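Local coordinates for protein lipase (PDB 1LGY) that hydrolyses the ester bonds of triglycerides and their partial glycerides, with strong 1,3-positional specificity, as a secreted fungal lipase of the alpha/beta hydrolase superfamily, at residues Asn36-Val41 against Tyr66-Asp71. Sequence-based numbering, arbitrary orientation.
Sequences NKWDCV and YVLRSD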
ATOM      1  N   ASN A  36      16.107  -1.717 -12.641  1.00 21.58           N
ATOM      2  CA  ASN A  36      16.012  -0.340 -13.057  1.00 17.40           C
ATOM      3  C   ASN A  36      15.525  -0.081 -14.479  1.00 20.24           C
ATOM      4  O   ASN A  36      15.963   0.827 -15.185  1.00 20.99           O
ATOM      5  CB  ASN A  36      17.343   0.327 -12.825  1.00 17.33           C
ATOM      6  CG  ASN A  36      17.306   1.264 -11.613  1.00 21.67           C
ATOM      7  OD1 ASN A  36      16.859   2.419 -11.686  1.00 17.15           O
ATOM      8  ND2 ASN A  36      17.806   0.794 -10.466  1.00 22.60           N
ATOM      9  N   LYS A  37      14.465  -0.809 -14.861  1.00 20.32           N
ATOM     10  CA  LYS A  37      13.823  -0.657 -16.161  1.00 19.21           C
ATOM     11  C   LYS A  37      12.300  -0.684 -16.083  1.00 19.95           C
ATOM     12  O   LYS A  37      11.677  -1.423 -15.332  1.00 22.20           O
ATOM     13  CB  LYS A  37      14.256  -1.761 -17.097  1.00 20.18           C
ATOM     14  CG  LYS A  37      15.669  -1.629 -17.568  1.00 22.46           C
ATOM     15  CD  LYS A  37      16.119  -2.833 -18.357  1.00 22.66           C
ATOM     16  CE  LYS A  37      16.879  -3.683 -17.385  1.00 21.61           C
ATOM     17  NZ  LYS A  37      17.309  -4.888 -18.064  1.00 34.06           N
ATOM     18  N   TRP A  38      11.675   0.101 -16.947  1.00 19.41           N
ATOM     19  CA  TRP A  38      10.249   0.217 -16.956  1.00 17.84           C
ATOM     20  C   TRP A  38       9.826  -0.431 -18.246  1.00 21.63           C
ATOM     21  O   TRP A  38       9.265   0.215 -19.143  1.00 24.63           O
ATOM     22  CB  TRP A  38       9.906   1.695 -16.895  1.00 15.16           C
ATOM     23  CG  TRP A  38       8.498   1.956 -16.444  1.00 12.57           C
ATOM     24  CD1 TRP A  38       7.612   2.664 -17.208  1.00  9.86           C
ATOM     25  CD2 TRP A  38       7.963   1.509 -15.263  1.00 14.78           C
ATOM     26  NE1 TRP A  38       6.501   2.650 -16.517  1.00  7.40           N
ATOM     27  CE2 TRP A  38       6.660   1.980 -15.361  1.00 10.17           C
ATOM     28  CE3 TRP A  38       8.363   0.789 -14.138  1.00 15.84           C
ATOM     29  CZ2 TRP A  38       5.762   1.719 -14.345  1.00 11.28           C
ATOM     30  CZ3 TRP A  38       7.441   0.534 -13.118  1.00 17.34           C
ATOM     31  CH2 TRP A  38       6.132   1.000 -13.223  1.00 11.87           C
ATOM     32  N   ASP A  39      10.101  -1.718 -18.385  1.00 20.81           N
ATOM     33  CA  ASP A  39       9.646  -2.341 -19.604  1.00 24.29           C
ATOM     34  C   ASP A  39       8.907  -3.648 -19.368  1.00 23.16           C
ATOM     35  O   ASP A  39       9.063  -4.685 -20.022  1.00 28.52           O
ATOM     36  CB  ASP A  39      10.860  -2.531 -20.534  1.00 23.52           C
ATOM     37  CG  ASP A  39      11.961  -3.478 -20.109  1.00 30.38           C
ATOM     38  OD1 ASP A  39      11.826  -4.187 -19.102  1.00 33.07           O
ATOM     39  OD2 ASP A  39      12.973  -3.498 -20.819  1.00 36.50           O
ATOM     40  N   CYS A  40       8.064  -3.580 -18.374  1.00 19.85           N
ATOM     41  CA  CYS A  40       7.357  -4.768 -18.010  1.00 14.78           C
ATOM     42  C   CYS A  40       5.946  -4.632 -18.564  1.00 12.95           C
ATOM     43  O   CYS A  40       5.598  -3.555 -19.062  1.00 11.10           O
ATOM     44  CB  CYS A  40       7.553  -4.804 -16.492  1.00 14.49           C
ATOM     45  SG  CYS A  40       6.372  -3.897 -15.486  1.00 18.74           S
ATOM     46  N   VAL A  41       5.083  -5.654 -18.522  1.00 10.03           N
ATOM     47  CA  VAL A  41       3.815  -5.559 -19.214  1.00 10.00           C
ATOM     48  C   VAL A  41       2.969  -4.621 -18.411  1.00 12.59           C
ATOM     49  O   VAL A  41       2.607  -3.597 -18.961  1.00 20.71           O
ATOM     50  CB  VAL A  41       3.140  -6.935 -19.339  1.00 15.16           C
ATOM     51  CG1 VAL A  41       1.787  -6.751 -20.029  1.00 17.84           C
ATOM     52  CG2 VAL A  41       3.971  -7.885 -20.180  1.00  5.42           C
ATOM     53  N   TYR A  66      10.508   1.610  -5.336  1.00 12.18           N
ATOM     54  CA  TYR A  66      11.094   2.509  -6.304  1.00  8.43           C
ATOM     55  C   TYR A  66      10.418   3.849  -6.416  1.00 12.18           C
ATOM     56  O   TYR A  66       9.245   3.970  -6.088  1.00 14.64           O
ATOM     57  CB  TYR A  66      11.084   1.872  -7.655  1.00 10.47           C
ATOM     58  CG  TYR A  66       9.728   1.541  -8.250  1.00  6.06           C
ATOM     59  CD1 TYR A  66       9.016   2.502  -8.976  1.00  7.60           C
ATOM     60  CD2 TYR A  66       9.223   0.248  -8.124  1.00  7.82           C
ATOM     61  CE1 TYR A  66       7.796   2.176  -9.582  1.00  8.71           C
ATOM     62  CE2 TYR A  66       8.004  -0.089  -8.733  1.00  2.30           C
ATOM     63  CZ  TYR A  66       7.313   0.884  -9.448  1.00  9.10           C
ATOM     64  OH  TYR A  66       6.098   0.581 -10.001  1.00 18.19           O
ATOM     65  N   VAL A  67      11.097   4.903  -6.870  1.00 13.71           N
ATOM     66  CA  VAL A  67      10.424   6.189  -7.083  1.00 13.20           C
ATOM     67  C   VAL A  67      10.300   6.289  -8.604  1.00 12.44           C
ATOM     68  O   VAL A  67      11.227   5.977  -9.360  1.00  5.36           O
ATOM     69  CB  VAL A  67      11.275   7.345  -6.509  1.00 13.91           C
ATOM     70  CG1 VAL A  67      10.608   8.655  -6.847  1.00 13.32           C
ATOM     71  CG2 VAL A  67      11.360   7.258  -4.978  1.00 11.95           C
ATOM     72  N   LEU A  68       9.138   6.691  -9.085  1.00 12.44           N
ATOM     73  CA  LEU A  68       8.945   6.737 -10.522  1.00 14.58           C
ATOM     74  C   LEU A  68       8.318   8.076 -10.861  1.00 11.86           C
ATOM     75  O   LEU A  68       7.450   8.475 -10.100  1.00 17.51           O
ATOM     76  CB  LEU A  68       8.039   5.574 -10.866  1.00 13.88           C
ATOM     77  CG  LEU A  68       7.562   5.422 -12.300  1.00 13.29           C
ATOM     78  CD1 LEU A  68       8.537   4.606 -13.107  1.00 10.37           C
ATOM     79  CD2 LEU A  68       6.238   4.677 -12.309  1.00 15.55           C
ATOM     80  N   ARG A  69       8.716   8.850 -11.874  1.00 13.88           N
ATOM     81  CA  ARG A  69       7.993  10.068 -12.258  1.00 11.13           C
ATOM     82  C   ARG A  69       7.369   9.881 -13.639  1.00 14.18           C
ATOM     83  O   ARG A  69       7.824   9.128 -14.502  1.00 15.22           O
ATOM     84  CB  ARG A  69       8.944  11.238 -12.278  1.00 11.45           C
ATOM     85  CG  ARG A  69       8.284  12.582 -12.448  1.00 10.30           C
ATOM     86  CD  ARG A  69       9.356  13.572 -12.709  1.00 15.09           C
ATOM     87  NE  ARG A  69       9.900  13.375 -14.036  1.00 18.09           N
ATOM     88  CZ  ARG A  69      11.204  13.429 -14.245  1.00 21.46           C
ATOM     89  NH1 ARG A  69      12.074  13.678 -13.283  1.00 22.63           N
ATOM     90  NH2 ARG A  69      11.678  13.128 -15.431  1.00 24.50           N
ATOM     91  N   SER A  70       6.228  10.509 -13.875  1.00 16.93           N
ATOM     92  CA  SER A  70       5.475  10.397 -15.128  1.00 17.13           C
ATOM     93  C   SER A  70       5.095  11.828 -15.403  1.00 21.72           C
ATOM     94  O   SER A  70       4.230  12.384 -14.709  1.00 16.44           O
ATOM     95  CB  SER A  70       4.179   9.637 -14.995  1.00 16.11           C
ATOM     96  OG  SER A  70       3.332   9.831 -16.119  1.00 12.10           O
ATOM     97  N   ASP A  71       5.785  12.428 -16.384  1.00 21.56           N
ATOM     98  CA  ASP A  71       5.487  13.797 -16.729  1.00 20.01           C
ATOM     99  C   ASP A  71       4.131  13.977 -17.380  1.00 21.76           C
ATOM    100  O   ASP A  71       3.460  14.994 -17.214  1.00 20.35           O
ATOM    101  CB  ASP A  71       6.582  14.278 -17.615  1.00 21.84           C
ATOM    102  CG  ASP A  71       7.869  14.409 -16.838  1.00 17.15           C
ATOM    103  OD1 ASP A  71       7.822  14.861 -15.706  1.00 23.71           O
ATOM    104  OD2 ASP A  71       8.925  14.066 -17.358  1.00 20.93           O
TER
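W38 meets L68 with one face of its indole and Y66 with the far edge of its six-membered ring. Both methyls of L68 lie on that face. CD1 of L68 sits 3.8 Å from the centroid of the six-membered ring, almost on its normal, a CH-pi contact. CD2 of L68 reaches CZ2 of W38 at 3.6 Å. L68 holds its CG anti to the backbone N (chi1 175°), which carries the isopropyl fork away from strand 63-70 to the indole. The phenol of Y66 comes to the CZ3-CH2 edge of the indole, its plane inclined at 62° to that of W38 in an oblique pairing. Its OH lies near the indole plane, 3.2 Å from CH2 of W38. This hydroxyl is also hydrogen-bonded to OG1 of T26, at the end of helix 11-26, while NE1 of W38 donates to the carbonyl of V47. Segment 36-41, in which C40, at the N-cap of helix 41-46, is disulfide-bonded to C43 in the first turn, is thereby packed against one side of the central sheet, away from the catalytic triad. No hydrogen bond joins the two segments, so cohesion here rests on buried apolar and aromatic contact, while the bond to V47 satisfies the indole N-H and limits rotation of the indole, and that to T26 satisfies the hydroxyl and fixes where the phenol ends.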